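Local coordinates for protein oligogalacturonate lyase (Yersinia enterocolitica subsp. enterocolitica, PDB 3PE7) that cleaves short oligogalacturonides in the cytoplasm by beta-elimination, as a seven-bladed beta-propeller that binds manganese and calcium ions, at residues A[197-200]-A[201-204]; A[348-352]-A[353-357]. All coordinates share one frame; numbering follows the deposited sequence.

Both interactions are local turns in one seven-bladed propeller, about 26 Å apart between centres, and they share no strand. Interaction 1 lies between two adjacent strands of one blade, 190-196 and 202-207, about 17 Å from the centre of the chain, and runs from exposed S201 to buried T202. Interaction 2 sits deeper, about 9 Å from that centre, in the loop between strands 331-337 and 357-358. Each contains a type I turn closed by a backbone bond. Their side chains differ: in 199-202 a carboxylate bonds to a hydroxyl and, weakly, to a backbone N-H, whereas in 350-355 an amide and two imidazoles converge on manganese.

Interaction 1: A[197-200]-A[201-204]; sequences PYDD and STVA
D199 and T202 are joined twice, side chain to side chain and backbone to backbone, across the type I beta turn that leads from strand 190-196 into strand 202-207 of one propeller blade. The shorter bond runs from T202 OG1 to D199 OD2 at 2.6 Å, with the hydroxyl as donor. It meets the carboxylate from above its plane, 42° out of it. The turn itself is closed by T202 N, which donates to D199 O at 3.1 Å (167°).

The torsions of both residues favour this pairing. D199 CG lies anti to its backbone N (chi1 177°), while T202 keeps OG1 beside its own backbone N, within reach of OD2. The other carboxylate oxygen reaches the middle of the turn: D199 OD1 accepts a weak, bent bond from S201 N at 3.3 Å. Both oxygens of D199 thus have donors within the turn, and OD2 also forms a salt bridge with R196, which would probably favour the charged form of the acid.

D200, at the corner, turns its carboxylate the other way, where OD1 forms a salt bridge with K138 and a hydrogen bond with N133. At the start of the strand T202 packs on W245 and L220, and A204, two residues on, touches both as well. The side chain of D199 lies about 5 Å from that of the calcium ligand E272. At the exposed corner, S201 CB rests 3.4 Å from D199 OD1.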
# COMPACT_ATOMS: atom_id res chain seq x y z
N PRO A 197 -7.84 11.40 -3.92
CA PRO A 197 -7.26 12.55 -3.24
C PRO A 197 -7.92 13.87 -3.70
O PRO A 197 -8.11 14.08 -4.90
CB PRO A 197 -5.79 12.51 -3.68
CG PRO A 197 -5.50 11.07 -3.90
CD PRO A 197 -6.80 10.53 -4.50
N TYR A 198 -8.28 14.70 -2.72
CA TYR A 198 -8.88 16.05 -2.95
C TYR A 198 -10.25 16.04 -3.61
O TYR A 198 -10.74 17.09 -4.07
CB TYR A 198 -7.88 16.97 -3.70
CG TYR A 198 -6.50 16.89 -3.08
CD1 TYR A 198 -6.23 17.48 -1.85
CD2 TYR A 198 -5.48 16.17 -3.70
CE1 TYR A 198 -4.98 17.37 -1.27
CE2 TYR A 198 -4.24 16.04 -3.12
CZ TYR A 198 -3.98 16.64 -1.92
OH TYR A 198 -2.73 16.53 -1.36
N ASP A 199 -10.87 14.86 -3.66
CA ASP A 199 -12.24 14.73 -4.19
C ASP A 199 -13.01 13.66 -3.41
O ASP A 199 -13.10 12.51 -3.84
CB ASP A 199 -12.22 14.43 -5.69
CG ASP A 199 -13.61 14.22 -6.29
OD1 ASP A 199 -14.60 14.74 -5.72
OD2 ASP A 199 -13.70 13.54 -7.34
N ASP A 200 -13.56 14.05 -2.26
CA ASP A 200 -14.36 13.12 -1.45
C ASP A 200 -15.57 12.54 -2.16
O ASP A 200 -16.10 11.52 -1.72
CB ASP A 200 -14.80 13.77 -0.14
CG ASP A 200 -13.65 14.11 0.77
OD1 ASP A 200 -13.95 14.54 1.89
OD2 ASP A 200 -12.46 13.96 0.38
N SER A 201 -16.02 13.18 -3.24
CA SER A 201 -17.18 12.71 -3.98
C SER A 201 -16.89 11.44 -4.81
O SER A 201 -17.82 10.80 -5.29
CB SER A 201 -17.74 13.82 -4.87
OG SER A 201 -18.38 14.85 -4.09
N THR A 202 -15.61 11.08 -4.95
CA THR A 202 -15.23 9.93 -5.77
C THR A 202 -14.49 8.85 -4.96
O THR A 202 -13.47 9.13 -4.34
CB THR A 202 -14.35 10.35 -6.97
OG1 THR A 202 -15.06 11.32 -7.75
CG2 THR A 202 -14.04 9.17 -7.87
N VAL A 203 -15.03 7.64 -4.97
CA VAL A 203 -14.37 6.49 -4.34
C VAL A 203 -14.11 5.40 -5.38
O VAL A 203 -15.04 4.97 -6.09
CB VAL A 203 -15.23 5.92 -3.16
CG1 VAL A 203 -14.52 4.72 -2.48
CG2 VAL A 203 -15.54 7.02 -2.14
N ALA A 204 -12.85 4.97 -5.49
CA ALA A 204 -12.51 3.85 -6.35
C ALA A 204 -12.56 2.61 -5.48
O ALA A 204 -12.31 2.69 -4.29
CB ALA A 204 -11.12 4.03 -6.98

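Interaction 2: A[348-352]-A[353-357]; sequences DRQVT and HPHPS. With MN (manganese (II) ion), chain B; ACT (acetate ion), chain E.
Q350, H353 and H355 converge on one manganese ion, each giving a single side-chain atom: Q350 OE1, H353 ND1 and H355 NE2 all lie 2.1 Å from the metal. Q350 reaches it through a bent chain: CG lies anti to the carbonyl carbon and the chain turns at chi2 (-67°), bringing the amide round to the ion. The amide plane stands 71° from the H353 imidazole, one face of which is met by Q350 CA, 4.0 Å from the ring centroid in a CH-pi contact.

The two histidines start with nearly the same first torsion yet coordinate through different nitrogens, H353 through the one nearer its backbone and H355 through the one at the far end of its ring. H353 CB sits over one face of the H355 ring, toward its rim, while Q350 OE1 lies at that ring's edge, in its plane.

This is the manganese site of the propeller, in the loop before strand 357-358, and H287 completes the protein ligands. A type I turn from Q350 to H353 sets the first two ligands close together; H353 N donates to Q350 O at 2.9 Å. Leading into it, D348 OD1 accepts from Q350 N at 2.8 Å, making an Asx turn that holds the backbone of the glutamine.

An acetate, probably from the crystallisation liquor, binds the metal through both oxygens. Q350 bridges to it as well: while OE1 holds manganese, NE2 donates to acetate O at 3.0 Å, a link that should fix the rotation of the amide.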
# COMPACT_ATOMS: atom_id res chain seq x y z
N ASP A 348 2.98 -14.29 7.14
CA ASP A 348 2.61 -13.08 6.43
C ASP A 348 3.12 -13.06 4.99
O ASP A 348 4.34 -13.08 4.73
CB ASP A 348 3.09 -11.85 7.19
CG ASP A 348 2.40 -10.61 6.71
OD1 ASP A 348 2.72 -10.18 5.58
OD2 ASP A 348 1.54 -10.08 7.45
N ARG A 349 2.18 -12.97 4.05
CA ARG A 349 2.50 -13.07 2.63
C ARG A 349 2.83 -11.72 2.01
O ARG A 349 3.08 -11.66 0.81
CB ARG A 349 1.32 -13.68 1.85
CG ARG A 349 0.66 -14.91 2.48
CD ARG A 349 1.65 -16.00 2.69
NE ARG A 349 1.04 -17.26 3.11
CZ ARG A 349 1.00 -18.36 2.36
NH1 ARG A 349 1.52 -18.36 1.13
NH2 ARG A 349 0.44 -19.47 2.84
N GLN A 350 2.85 -10.65 2.80
CA GLN A 350 3.20 -9.32 2.28
C GLN A 350 4.53 -8.83 2.80
O GLN A 350 5.10 -7.88 2.25
CB GLN A 350 2.11 -8.28 2.65
CG GLN A 350 0.77 -8.44 1.91
CD GLN A 350 0.86 -8.18 0.43
OE1 GLN A 350 1.46 -7.17 -0.01
NE2 GLN A 350 0.25 -9.07 -0.37
N VAL A 351 5.03 -9.46 3.86
CA VAL A 351 6.16 -8.90 4.60
C VAL A 351 7.45 -8.72 3.75
O VAL A 351 8.19 -7.75 3.95
CB VAL A 351 6.41 -9.67 5.90
CG1 VAL A 351 7.00 -11.06 5.63
CG2 VAL A 351 7.29 -8.88 6.85
N THR A 352 7.69 -9.63 2.80
CA THR A 352 8.87 -9.50 1.95
C THR A 352 8.61 -8.75 0.65
O THR A 352 9.51 -8.63 -0.17
CB THR A 352 9.48 -10.88 1.59
OG1 THR A 352 8.45 -11.76 1.13
CG2 THR A 352 10.18 -11.51 2.82
N HIS A 353 7.38 -8.23 0.48
CA HIS A 353 7.09 -7.39 -0.70
C HIS A 353 7.87 -6.08 -0.63
O HIS A 353 7.81 -5.38 0.37
CB HIS A 353 5.59 -7.11 -0.81
CG HIS A 353 4.79 -8.29 -1.27
ND1 HIS A 353 3.53 -8.17 -1.81
CD2 HIS A 353 5.09 -9.61 -1.28
CE1 HIS A 353 3.09 -9.37 -2.13
NE2 HIS A 353 4.01 -10.26 -1.83
N PRO A 354 8.62 -5.74 -1.70
CA PRO A 354 9.38 -4.48 -1.62
C PRO A 354 8.50 -3.24 -1.43
O PRO A 354 8.86 -2.35 -0.66
CB PRO A 354 10.15 -4.43 -2.95
CG PRO A 354 10.33 -5.93 -3.30
CD PRO A 354 9.04 -6.58 -2.85
N HIS A 355 7.35 -3.20 -2.11
CA HIS A 355 6.37 -2.12 -1.94
C HIS A 355 7.01 -0.72 -2.09
O HIS A 355 6.87 0.13 -1.19
CB HIS A 355 5.65 -2.25 -0.57
CG HIS A 355 4.64 -3.36 -0.52
ND1 HIS A 355 4.19 -3.91 0.65
CD2 HIS A 355 3.99 -4.01 -1.51
CE1 HIS A 355 3.30 -4.85 0.40
NE2 HIS A 355 3.16 -4.94 -0.91
N PRO A 356 7.70 -0.48 -3.22
CA PRO A 356 8.46 0.77 -3.30
C PRO A 356 7.58 2.02 -3.37
O PRO A 356 6.47 1.98 -3.93
CB PRO A 356 9.25 0.62 -4.60
CG PRO A 356 8.42 -0.30 -5.45
CD PRO A 356 7.85 -1.30 -4.45
N SER A 357 8.07 3.11 -2.78
CA SER A 357 7.49 4.44 -2.95
C SER A 357 8.63 5.47 -2.91
O SER A 357 9.76 5.11 -2.58
CB SER A 357 6.43 4.75 -1.90
OG SER A 357 7.02 4.93 -0.62
MN MN B . 2.18 -6.51 -1.91
C ACT E . -0.15 -6.51 -2.82
O ACT E . 0.56 -7.57 -3.00
OXT ACT E . 0.39 -5.48 -2.26
CH3 ACT E . -1.58 -6.48 -3.24
O HOH W 1 7.28 -5.27 3.00